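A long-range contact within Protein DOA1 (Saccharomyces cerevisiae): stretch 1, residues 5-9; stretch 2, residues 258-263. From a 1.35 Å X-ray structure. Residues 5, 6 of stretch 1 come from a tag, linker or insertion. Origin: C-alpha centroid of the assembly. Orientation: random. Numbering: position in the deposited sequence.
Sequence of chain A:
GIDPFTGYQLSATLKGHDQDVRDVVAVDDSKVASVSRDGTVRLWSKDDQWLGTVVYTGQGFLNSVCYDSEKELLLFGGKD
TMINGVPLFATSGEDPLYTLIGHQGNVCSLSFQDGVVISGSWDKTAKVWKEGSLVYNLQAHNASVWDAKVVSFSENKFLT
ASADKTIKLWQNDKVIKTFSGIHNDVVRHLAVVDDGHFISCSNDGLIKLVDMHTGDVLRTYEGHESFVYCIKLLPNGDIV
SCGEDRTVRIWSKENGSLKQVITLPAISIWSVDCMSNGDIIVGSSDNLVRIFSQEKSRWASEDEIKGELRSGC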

ATOM      1  N   PHE A   5      -0.357  15.350 -20.071  1.00 24.33           N
ATOM      2  CA  PHE A   5      -1.257  15.047 -18.897  1.00 16.65           C
ATOM      3  C   PHE A   5      -2.598  15.789 -18.956  1.00 14.69           C
ATOM      4  O   PHE A   5      -2.664  16.989 -19.279  1.00 19.37           O
ATOM      5  CB  PHE A   5      -0.536  15.427 -17.595  1.00 14.08           C
ATOM      6  CG  PHE A   5      -1.332  15.156 -16.323  1.00 14.14           C
ATOM      7  CD1 PHE A   5      -1.289  13.902 -15.703  1.00 16.06           C
ATOM      8  CD2 PHE A   5      -2.093  16.158 -15.736  1.00 13.46           C
ATOM      9  CE1 PHE A   5      -1.995  13.663 -14.523  1.00 13.28           C
ATOM     10  CE2 PHE A   5      -2.790  15.932 -14.576  1.00 12.25           C
ATOM     11  CZ  PHE A   5      -2.763  14.686 -13.969  1.00 13.81           C
ATOM     12  N   THR A   6      -3.666  15.056 -18.657  1.00 14.41           N
ATOM     13  CA  THR A   6      -4.964  15.648 -18.339  1.00 14.79           C
ATOM     14  C   THR A   6      -5.413  15.105 -16.981  1.00 11.37           C
ATOM     15  O   THR A   6      -5.036  14.014 -16.570  1.00 12.66           O
ATOM     16  CB  THR A   6      -6.027  15.368 -19.434  1.00 19.05           C
ATOM     17  OG1 THR A   6      -6.175  13.957 -19.597  1.00 22.99           O
ATOM     18  CG2 THR A   6      -5.620  15.989 -20.792  1.00 21.85           C
ATOM     19  N   GLY A   7      -6.194  15.885 -16.258  1.00 11.28           N
ATOM     20  CA  GLY A   7      -6.482  15.550 -14.887  1.00 11.87           C
ATOM     21  C   GLY A   7      -7.320  14.301 -14.729  1.00  9.30           C
ATOM     22  O   GLY A   7      -8.174  13.962 -15.552  1.00 12.94           O
ATOM     23  N   TYR A   8      -7.097  13.613 -13.624  1.00  9.40           N
ATOM     24  CA  TYR A   8      -7.990  12.553 -13.196  1.00  7.67           C
ATOM     25  C   TYR A   8      -9.275  13.163 -12.662  1.00  8.33           C
ATOM     26  O   TYR A   8      -9.251  14.209 -11.998  1.00 10.43           O
ATOM     27  CB  TYR A   8      -7.329  11.790 -12.053  1.00  8.85           C
ATOM     28  CG  TYR A   8      -6.321  10.766 -12.480  1.00  9.03           C
ATOM     29  CD1 TYR A   8      -5.017  11.121 -12.760  1.00 12.12           C
ATOM     30  CD2 TYR A   8      -6.682   9.429 -12.588  1.00  7.98           C
ATOM     31  CE1 TYR A   8      -4.084  10.165 -13.149  1.00 15.08           C
ATOM     32  CE2 TYR A   8      -5.754   8.458 -12.997  1.00  9.51           C
ATOM     33  CZ  TYR A   8      -4.462   8.841 -13.273  1.00 10.31           C
ATOM     34  OH  TYR A   8      -3.558   7.881 -13.632  1.00 11.60           O
ATOM     35  N   GLN A   9     -10.385  12.492 -12.918  1.00  8.36           N
ATOM     36  CA  GLN A   9     -11.648  12.888 -12.331  1.00  9.14           C
ATOM     37  C   GLN A   9     -12.354  11.687 -11.736  1.00  9.10           C
ATOM     38  O   GLN A   9     -12.036  10.558 -12.060  1.00  9.17           O
ATOM     39  CB  GLN A   9     -12.533  13.607 -13.377  1.00 12.98           C
ATOM     40  CG  GLN A   9     -11.762  14.767 -14.022  1.00 18.40           C
ATOM     41  CD  GLN A   9     -12.612  15.819 -14.727  1.00 35.17           C
ATOM     42  OE1 GLN A   9     -12.081  16.664 -15.471  1.00 42.74           O
ATOM     43  NE2 GLN A   9     -13.913  15.790 -14.498  1.00 40.13           N
ATOM     44  N   LEU A 258       4.317  18.811  -9.729  1.00  9.21           N
ATOM     45  CA  LEU A 258       3.103  18.388  -9.058  1.00 10.20           C
ATOM     46  C   LEU A 258       1.978  18.548 -10.059  1.00  8.99           C
ATOM     47  O   LEU A 258       1.509  19.642 -10.322  1.00  8.56           O
ATOM     48  CB  LEU A 258       2.881  19.256  -7.839  1.00 10.49           C
ATOM     49  CG  LEU A 258       1.608  19.051  -7.050  1.00  9.20           C
ATOM     50  CD1 LEU A 258       1.334  17.569  -6.729  1.00  8.26           C
ATOM     51  CD2 LEU A 258       1.677  19.879  -5.774  1.00  9.24           C
ATOM     52  N   LYS A 259       1.596  17.441 -10.656  1.00  7.91           N
ATOM     53  CA  LYS A 259       0.694  17.462 -11.811  1.00  8.39           C
ATOM     54  C   LYS A 259      -0.769  17.711 -11.414  1.00  6.71           C
ATOM     55  O   LYS A 259      -1.517  18.349 -12.169  1.00  9.14           O
ATOM     56  CB  LYS A 259       0.796  16.143 -12.576  1.00 11.00           C
ATOM     57  CG  LYS A 259       2.184  15.847 -13.177  1.00 13.10           C
ATOM     58  CD  LYS A 259       2.130  14.562 -13.991  1.00 23.60           C
ATOM     59  CE  LYS A 259       3.370  14.291 -14.762  1.00 35.69           C
ATOM     60  NZ  LYS A 259       3.030  13.393 -15.899  1.00 27.92           N
ATOM     61  N   GLN A 260      -1.182  17.179 -10.262  1.00  7.37           N
ATOM     62  CA  GLN A 260      -2.555  17.344  -9.821  1.00  7.14           C
ATOM     63  C   GLN A 260      -2.642  17.157  -8.313  1.00  7.15           C
ATOM     64  O   GLN A 260      -1.931  16.320  -7.725  1.00  8.07           O
ATOM     65  CB  GLN A 260      -3.504  16.358 -10.522  1.00  8.09           C
ATOM     66  CG  GLN A 260      -4.939  16.604 -10.226  1.00  7.83           C
ATOM     67  CD  GLN A 260      -5.844  15.690 -11.017  1.00 12.66           C
ATOM     68  OE1 GLN A 260      -5.380  14.773 -11.693  1.00 10.06           O
ATOM     69  NE2 GLN A 260      -7.145  15.909 -10.914  1.00  9.37           N
ATOM     70  N   VAL A 261      -3.522  17.941  -7.696  1.00  6.67           N
ATOM     71  CA  VAL A 261      -3.913  17.750  -6.302  1.00  8.09           C
ATOM     72  C   VAL A 261      -5.405  17.542  -6.272  1.00  8.40           C
ATOM     73  O   VAL A 261      -6.177  18.391  -6.723  1.00 10.04           O
ATOM     74  CB  VAL A 261      -3.565  18.956  -5.443  1.00  7.66           C
ATOM     75  CG1 VAL A 261      -4.054  18.768  -3.992  1.00 10.84           C
ATOM     76  CG2 VAL A 261      -2.083  19.230  -5.495  1.00  7.95           C
ATOM     77  N   ILE A 262      -5.799  16.401  -5.735  1.00  6.86           N
ATOM     78  CA  ILE A 262      -7.200  16.054  -5.532  1.00  7.03           C
ATOM     79  C   ILE A 262      -7.498  16.129  -4.036  1.00  7.63           C
ATOM     80  O   ILE A 262      -6.862  15.457  -3.211  1.00  9.45           O
ATOM     81  CB  ILE A 262      -7.502  14.618  -6.009  1.00  8.38           C
ATOM     82  CG1 ILE A 262      -7.259  14.469  -7.511  1.00  9.09           C
ATOM     83  CG2 ILE A 262      -8.941  14.229  -5.722  1.00 10.00           C
ATOM     84  CD1 ILE A 262      -7.191  13.050  -7.986  1.00 13.62           C
ATOM     85  N   THR A 263      -8.414  17.002  -3.673  1.00  8.71           N
ATOM     86  CA  THR A 263      -8.762  17.220  -2.292  1.00  9.88           C
ATOM     87  C   THR A 263     -10.103  16.568  -2.031  1.00  9.00           C
ATOM     88  O   THR A 263     -11.056  16.786  -2.758  1.00 11.49           O
ATOM     89  CB  THR A 263      -8.826  18.697  -1.963  1.00 10.80           C
ATOM     90  OG1 THR A 263      -7.553  19.293  -2.229  1.00 12.02           O
ATOM     91  CG2 THR A 263      -9.174  18.891  -0.491  1.00 13.23           C
TER

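Although any two residues that touch are at least 252 positions apart in sequence, the two stretches run nearly parallel, their end-to-end directions differing by 8°. Stretch 2 is a strand, while the touching part of stretch 1 is an extended segment without regular strand structure. The nearest CA atoms lie well apart, 7.7 Å between Phe-5 CA and Lys-259 CA and 6.7 Å between Gly-7 CA and Gln-260 CA, so side chains must bridge the gap.

Leu-258, the first residue of stretch 2, is out of reach of stretch 1, and the contact begins at Lys-259. Its CA-to-CB bond points toward stretch 1, where the ring of Phe-5, a residue from the expression tag, lies against it. Lys-259 CB sits 4.0 Å from the centroid of the Phe-5 ring and only 8° off the ring normal, a CH-pi contact made almost squarely over the face. The aliphatic part of a lysine suits such a place, because its methylenes can cover an aromatic surface while the charged end reaches farther out. Here Phe-5 CD1 also comes within 3.9 Å of Lys-259 CD, and NZ finds its hydrogen bonding elsewhere in the structure.

Gln-260 is the centre of the contact. Its CA-to-CB bond also points toward stretch 1; two consecutive residues can do so because Lys-259, with phi/psi of -77/-35, departs from extended geometry. With chi1 and chi2 both t, the extended chain carries its amide to the backbone of Tyr-8. Tyr-8 N donates to Gln-260 OE1 at 2.8 Å, with an N-H...acceptor angle of 153°, and Gln-260 NE2 donates to Tyr-8 O at 2.9 Å and a straighter 168°. A primary amide carries an acceptor and a donor side by side, so one glutamine can satisfy both the NH and the carbonyl of a single residue, much as a neighbouring strand's backbone would. Gln-260 OE1 also lies near the plane of the Phe-5 ring, at its edge, 3.5 Å from Phe-5 CZ, and it is 3.5 Å from Gly-7 CA. Gly-7 has no side chain, but the space beside it would accommodate a CB, so the packing here does not demand a glycine.

Val-261 is out of reach of stretch 1, as strand alternation resumes from Gln-260 through Val-261 to Ile-262. The CA-to-CB bond of Ile-262 points toward stretch 1, and its CD1 meets Tyr-8 CB at 4.3 Å, a modest apolar contact well served by a branched aliphatic chain. The Tyr-8 side chain starts toward stretch 2, but its end leads away, and its OH is hydrogen-bonded elsewhere in the structure. Thr-263 lies beyond the contact.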